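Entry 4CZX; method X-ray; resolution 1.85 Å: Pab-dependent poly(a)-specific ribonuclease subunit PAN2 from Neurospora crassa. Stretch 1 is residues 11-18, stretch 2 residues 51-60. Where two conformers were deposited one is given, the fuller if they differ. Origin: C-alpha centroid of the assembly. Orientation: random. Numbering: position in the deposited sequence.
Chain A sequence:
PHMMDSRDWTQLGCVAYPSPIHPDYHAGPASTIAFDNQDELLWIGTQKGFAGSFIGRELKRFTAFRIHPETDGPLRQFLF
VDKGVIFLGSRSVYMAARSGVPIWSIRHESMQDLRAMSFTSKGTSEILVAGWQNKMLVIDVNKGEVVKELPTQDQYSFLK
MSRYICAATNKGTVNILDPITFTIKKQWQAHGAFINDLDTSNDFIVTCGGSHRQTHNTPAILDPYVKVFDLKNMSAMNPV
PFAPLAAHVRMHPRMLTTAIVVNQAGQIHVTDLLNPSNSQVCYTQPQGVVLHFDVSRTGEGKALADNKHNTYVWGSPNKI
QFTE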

ATOM      1  N   GLN A  11      -5.268  36.752 -23.249  1.00 43.25           N
ATOM      2  CA  GLN A  11      -5.074  35.596 -22.386  1.00 41.34           C
ATOM      3  C   GLN A  11      -3.661  35.066 -22.555  1.00 41.51           C
ATOM      4  O   GLN A  11      -3.262  34.681 -23.653  1.00 48.66           O
ATOM      5  CB  GLN A  11      -6.095  34.498 -22.687  1.00 40.87           C
ATOM      6  CG  GLN A  11      -5.942  33.288 -21.794  1.00 43.13           C
ATOM      7  CD  GLN A  11      -7.051  32.270 -21.989  1.00 44.31           C
ATOM      8  OE1 GLN A  11      -6.797  31.070 -22.085  1.00 47.18           O
ATOM      9  NE2 GLN A  11      -8.288  32.746 -22.040  1.00 38.78           N
ATOM     10  N   LEU A  12      -2.911  35.043 -21.459  1.00 36.37           N
ATOM     11  CA  LEU A  12      -1.487  34.743 -21.503  1.00 41.39           C
ATOM     12  C   LEU A  12      -1.180  33.289 -21.149  1.00 44.01           C
ATOM     13  O   LEU A  12      -0.172  32.729 -21.591  1.00 41.17           O
ATOM     14  CB  LEU A  12      -0.733  35.683 -20.560  1.00 41.52           C
ATOM     15  CG  LEU A  12      -0.834  37.164 -20.936  1.00 43.88           C
ATOM     16  CD1 LEU A  12      -0.305  38.033 -19.815  1.00 41.95           C
ATOM     17  CD2 LEU A  12      -0.081  37.431 -22.234  1.00 38.84           C
ATOM     18  N   GLY A  13      -2.052  32.682 -20.352  1.00 43.62           N
ATOM     19  CA  GLY A  13      -1.850  31.313 -19.924  1.00 35.89           C
ATOM     20  C   GLY A  13      -3.081  30.741 -19.258  1.00 39.06           C
ATOM     21  O   GLY A  13      -3.984  31.467 -18.856  1.00 36.29           O
ATOM     22  N   CYS A  14      -3.107  29.422 -19.132  1.00 35.94           N
ATOM     23  CA  CYS A  14      -4.230  28.736 -18.515  0.70 34.06           C
ATOM     24  C   CYS A  14      -3.781  27.385 -17.988  1.00 37.06           C
ATOM     25  O   CYS A  14      -2.891  26.754 -18.562  1.00 36.92           O
ATOM     26  CB  CYS A  14      -5.376  28.565 -19.516  0.70 35.84           C
ATOM     27  SG  CYS A  14      -6.767  27.583 -18.901  0.70 47.12           S
ATOM     28  N   VAL A  15      -4.394  26.947 -16.899  1.00 33.82           N
ATOM     29  CA  VAL A  15      -4.111  25.628 -16.375  1.00 33.89           C
ATOM     30  C   VAL A  15      -5.369  25.078 -15.717  1.00 34.41           C
ATOM     31  O   VAL A  15      -6.179  25.826 -15.173  1.00 32.05           O
ATOM     32  CB  VAL A  15      -2.919  25.639 -15.372  1.00 32.29           C
ATOM     33  CG1 VAL A  15      -3.296  26.349 -14.078  1.00 29.36           C
ATOM     34  CG2 VAL A  15      -2.447  24.200 -15.079  1.00 37.23           C
ATOM     35  N   ALA A  16      -5.555  23.768 -15.814  1.00 31.07           N
ATOM     36  CA  ALA A  16      -6.612  23.101 -15.083  1.00 28.33           C
ATOM     37  C   ALA A  16      -6.047  22.637 -13.750  1.00 28.24           C
ATOM     38  O   ALA A  16      -5.088  21.864 -13.713  1.00 31.82           O
ATOM     39  CB  ALA A  16      -7.168  21.927 -15.889  1.00 32.89           C
ATOM     40  N   TYR A  17      -6.609  23.119 -12.649  1.00 28.60           N
ATOM     41  CA  TYR A  17      -6.098  22.718 -11.339  1.00 26.82           C
ATOM     42  C   TYR A  17      -7.198  22.829 -10.290  1.00 27.01           C
ATOM     43  O   TYR A  17      -7.659  23.931  -9.990  1.00 28.97           O
ATOM     44  CB  TYR A  17      -4.858  23.561 -10.929  1.00 26.66           C
ATOM     45  CG  TYR A  17      -4.094  22.902  -9.798  1.00 25.97           C
ATOM     46  CD1 TYR A  17      -3.224  21.850 -10.049  1.00 28.60           C
ATOM     47  CD2 TYR A  17      -4.295  23.287  -8.478  1.00 24.51           C
ATOM     48  CE1 TYR A  17      -2.548  21.218  -9.024  1.00 27.20           C
ATOM     49  CE2 TYR A  17      -3.629  22.670  -7.453  1.00 27.37           C
ATOM     50  CZ  TYR A  17      -2.754  21.631  -7.733  1.00 25.90           C
ATOM     51  OH  TYR A  17      -2.097  20.999  -6.715  1.00 29.08           O
ATOM     52  N   PRO A  18      -7.649  21.684  -9.736  1.00 28.07           N
ATOM     53  CA  PRO A  18      -7.187  20.318 -10.024  1.00 32.11           C
ATOM     54  C   PRO A  18      -7.724  19.783 -11.352  1.00 32.26           C
ATOM     55  O   PRO A  18      -8.906  19.956 -11.637  1.00 33.50           O
ATOM     56  CB  PRO A  18      -7.741  19.512  -8.840  1.00 28.80           C
ATOM     57  CG  PRO A  18      -9.028  20.236  -8.480  1.00 26.23           C
ATOM     58  CD  PRO A  18      -8.706  21.706  -8.706  1.00 25.92           C
TER
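Stretch 2, residues 51-60: AGSFIGRELK

Two pieces of one chain meet here, and no direct hydrogen bond joins them. Stretch 1 is the last part of a strand, through Ala16, that begins earlier in the chain; it leaves the strand at Tyr17 and Pro18, with a cis peptide bond before the proline. Stretch 2 is the end of a strand, Ala51 to Ile55, followed by a type I turn from Gly56 to Leu59 and the start of a return at Lys60. The turn is closed from within: Leu59 N donates to Gly56 O at 3.1 Å, Ile55 N to Lys60 O at 2.6 Å and Lys60 N to Ile55 O at 3.1 Å. Gly56 takes a positive phi of 73°, which favours glycine. Overall the two strand segments run in opposite senses, although at the turn the numbers rise together: CA of Leu12 is nearest CA of Arg57 at 5.5 Å and CA of Gly13 nearest CA of Glu58 at 4.2 Å. Toward the other end, CA of Tyr17 is nearest CA of Gly52, at a looser 7.8 Å. The start of stretch 1 thus meets the turn and its end meets the strand before it.

Gln11 points away and makes no contact. Leu12, with rotamers m and t, turns toward the turn, and its CB lies 3.8 Å from CB of Arg57. The Leu12 carbonyl sits at the edge of the Arg57 guanidinium, near its plane. The two backbone oxygens, Leu12 O and Arg57 O, are 3.3 Å apart; both are acceptors, so nothing bonds them.

Gly13 is where the backbones come closest, its CA 4.2 Å from CA of Glu58. Its CA approaches Arg57 O at 3.2 Å in a CA-H...O contact. The absence of a side chain is what allows this: an ideal CB on Gly13 would stand 2.0 Å from Arg57 O and 2.9 Å from Glu58 CA, both clashes.

Cys14 points its side chain away, but its backbone is tied to the turn through a water, which accepts from Cys14 N at 3.2 Å and donates to Glu58 O at 2.7 Å. Leu59 has a left-handed backbone (56/49), and its CA-to-CB bond points toward stretch 1; its CD1 comes within 3.8 Å of Cys14 N.

Val15 again faces stretch 2 and touches two apolar partners. Its CG1 lies 4.1 Å from Leu59 CD1 and also over the face of the Phe54 ring, 4.3 Å from the centroid and only 8° off the normal, a CH-pi contact. Val15 CG2 meets Phe54 CE2 at 3.8 Å. Ala16 points away and makes no contact, so Cys14, Val15 and Ala16 alternate away, toward, away.

Tyr17 completes the apolar row. The edge of Phe54 is directed at the face of Tyr17, with centroids 5.4 Å apart and planes at 73°; Tyr17 CD1 to Phe54 CZ is 3.7 Å. Farther along, Tyr17 OH lies 3.6 Å from Gly52 N and 3.7 Å from Ala51 C. Here a second glycine makes room, since an ideal CB on Gly52 would fall 2.7 Å from Tyr17 CZ. The rule to read is glycine at the close approaches, with apolar and aromatic side chains filling the span between.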

ATOM      1  N   ALA A  51      -1.831  22.365  -2.565  1.00 23.12           N
ATOM      2  CA  ALA A  51      -1.308  23.632  -3.059  1.00 23.24           C
ATOM      3  C   ALA A  51      -0.505  23.363  -4.315  1.00 27.27           C
ATOM      4  O   ALA A  51       0.385  22.494  -4.313  1.00 26.92           O
ATOM      5  CB  ALA A  51      -0.428  24.304  -2.007  1.00 20.35           C
ATOM      6  N   GLY A  52      -0.827  24.070  -5.392  1.00 25.48           N
ATOM      7  CA  GLY A  52      -0.013  24.012  -6.597  1.00 24.66           C
ATOM      8  C   GLY A  52       0.545  25.387  -6.941  1.00 27.47           C
ATOM      9  O   GLY A  52      -0.173  26.376  -6.845  1.00 25.78           O
ATOM     10  N   SER A  53       1.820  25.446  -7.331  1.00 25.49           N
ATOM     11  CA  SER A  53       2.439  26.701  -7.760  1.00 25.48           C
ATOM     12  C   SER A  53       2.799  26.637  -9.241  1.00 32.81           C
ATOM     13  O   SER A  53       3.174  25.574  -9.761  1.00 29.04           O
ATOM     14  CB  SER A  53       3.685  27.014  -6.928  1.00 26.93           C
ATOM     15  OG  SER A  53       4.746  26.118  -7.215  1.00 25.82           O
ATOM     16  N   PHE A  54       2.683  27.783  -9.909  1.00 25.70           N
ATOM     17  CA  PHE A  54       2.880  27.892 -11.356  1.00 25.78           C
ATOM     18  C   PHE A  54       3.667  29.155 -11.730  1.00 31.68           C
ATOM     19  O   PHE A  54       3.416  30.234 -11.179  1.00 30.63           O
ATOM     20  CB  PHE A  54       1.522  27.871 -12.056  1.00 28.18           C
ATOM     21  CG  PHE A  54       0.715  26.634 -11.753  1.00 29.20           C
ATOM     22  CD1 PHE A  54      -0.137  26.593 -10.659  1.00 28.78           C
ATOM     23  CD2 PHE A  54       0.833  25.503 -12.549  1.00 37.13           C
ATOM     24  CE1 PHE A  54      -0.869  25.451 -10.368  1.00 31.19           C
ATOM     25  CE2 PHE A  54       0.103  24.350 -12.264  1.00 31.27           C
ATOM     26  CZ  PHE A  54      -0.748  24.330 -11.172  1.00 36.98           C
ATOM     27  N   ILE A  55       4.611  29.015 -12.667  1.00 29.63           N
ATOM     28  CA  ILE A  55       5.559  30.087 -12.995  1.00 29.88           C
ATOM     29  C   ILE A  55       5.173  30.897 -14.211  1.00 32.03           C
ATOM     30  O   ILE A  55       4.876  30.343 -15.271  1.00 37.94           O
ATOM     31  CB  ILE A  55       6.985  29.536 -13.287  1.00 35.75           C
ATOM     32  CG1 ILE A  55       7.454  28.584 -12.191  1.00 38.51           C
ATOM     33  CG2 ILE A  55       7.980  30.678 -13.496  1.00 41.05           C
ATOM     34  CD1 ILE A  55       8.614  27.700 -12.631  1.00 44.46           C
ATOM     35  N   GLY A  56       5.205  32.216 -14.062  1.00 33.13           N
ATOM     36  CA  GLY A  56       5.105  33.103 -15.202  1.00 42.32           C
ATOM     37  C   GLY A  56       3.721  33.158 -15.799  1.00 42.24           C
ATOM     38  O   GLY A  56       2.793  32.517 -15.307  1.00 38.03           O
ATOM     39  N   ARG A  57       3.585  33.928 -16.871  1.00 44.86           N
ATOM     40  CA  ARG A  57       2.293  34.149 -17.493  1.00 47.96           C
ATOM     41  C   ARG A  57       1.753  32.891 -18.165  1.00 47.75           C
ATOM     42  O   ARG A  57       0.553  32.773 -18.386  1.00 45.20           O
ATOM     43  CB  ARG A  57       2.385  35.289 -18.511  1.00 55.44           C
ATOM     44  CG  ARG A  57       3.332  35.032 -19.669  1.00 53.07           C
ATOM     45  CD  ARG A  57       3.259  36.178 -20.674  1.00 61.79           C
ATOM     46  NE  ARG A  57       4.163  35.990 -21.806  1.00 68.03           N
ATOM     47  CZ  ARG A  57       3.893  35.234 -22.868  1.00 73.23           C
ATOM     48  NH1 ARG A  57       2.737  34.579 -22.948  1.00 77.03           N
ATOM     49  NH2 ARG A  57       4.783  35.130 -23.850  1.00 75.08           N
ATOM     50  N   GLU A  58       2.633  31.947 -18.480  1.00 45.71           N
ATOM     51  CA  GLU A  58       2.200  30.725 -19.149  1.00 48.84           C
ATOM     52  C   GLU A  58       1.845  29.624 -18.144  1.00 42.82           C
ATOM     53  O   GLU A  58       1.437  28.526 -18.528  1.00 42.20           O
ATOM     54  CB  GLU A  58       3.280  30.249 -20.117  1.00 54.41           C
ATOM     55  CG  GLU A  58       3.810  31.362 -21.013  1.00 60.69           C
ATOM     56  CD  GLU A  58       4.756  30.852 -22.080  1.00 69.58           C
ATOM     57  OE1 GLU A  58       4.857  29.616 -22.233  1.00 72.81           O
ATOM     58  OE2 GLU A  58       5.397  31.685 -22.766  1.00 72.61           O
ATOM     59  N   LEU A  59       2.001  29.938 -16.860  1.00 37.22           N
ATOM     60  CA  LEU A  59       1.625  29.030 -15.774  1.00 35.16           C
ATOM     61  C   LEU A  59       2.298  27.656 -15.880  1.00 38.98           C
ATOM     62  O   LEU A  59       1.650  26.614 -15.778  1.00 36.68           O
ATOM     63  CB  LEU A  59       0.104  28.878 -15.724  1.00 33.69           C
ATOM     64  CG  LEU A  59      -0.644  30.179 -15.416  1.00 35.17           C
ATOM     65  CD1 LEU A  59      -2.170  29.995 -15.480  1.00 32.86           C
ATOM     66  CD2 LEU A  59      -0.232  30.711 -14.057  1.00 36.88           C
ATOM     67  N   LYS A  60       3.608  27.677 -16.088  1.00 41.87           N
ATOM     68  CA  LYS A  60       4.418  26.468 -16.084  1.00 45.25           C
ATOM     69  C   LYS A  60       4.413  25.876 -14.673  1.00 39.09           C
ATOM     70  O   LYS A  60       4.643  26.584 -13.697  1.00 36.48           O
ATOM     71  CB  LYS A  60       5.839  26.797 -16.566  1.00 46.49           C
ATOM     72  CG  LYS A  60       6.887  25.716 -16.368  1.00 51.00           C
ATOM     73  CD  LYS A  60       8.262  26.228 -16.804  1.00 56.81           C
ATOM     74  CE  LYS A  60       9.381  25.284 -16.372  1.00 57.13           C
ATOM     75  NZ  LYS A  60      10.727  25.938 -16.461  1.00 57.95           N
TER
HETATM   76  O   HOH W   1      -0.495  28.141 -20.371  1.00 41.55           O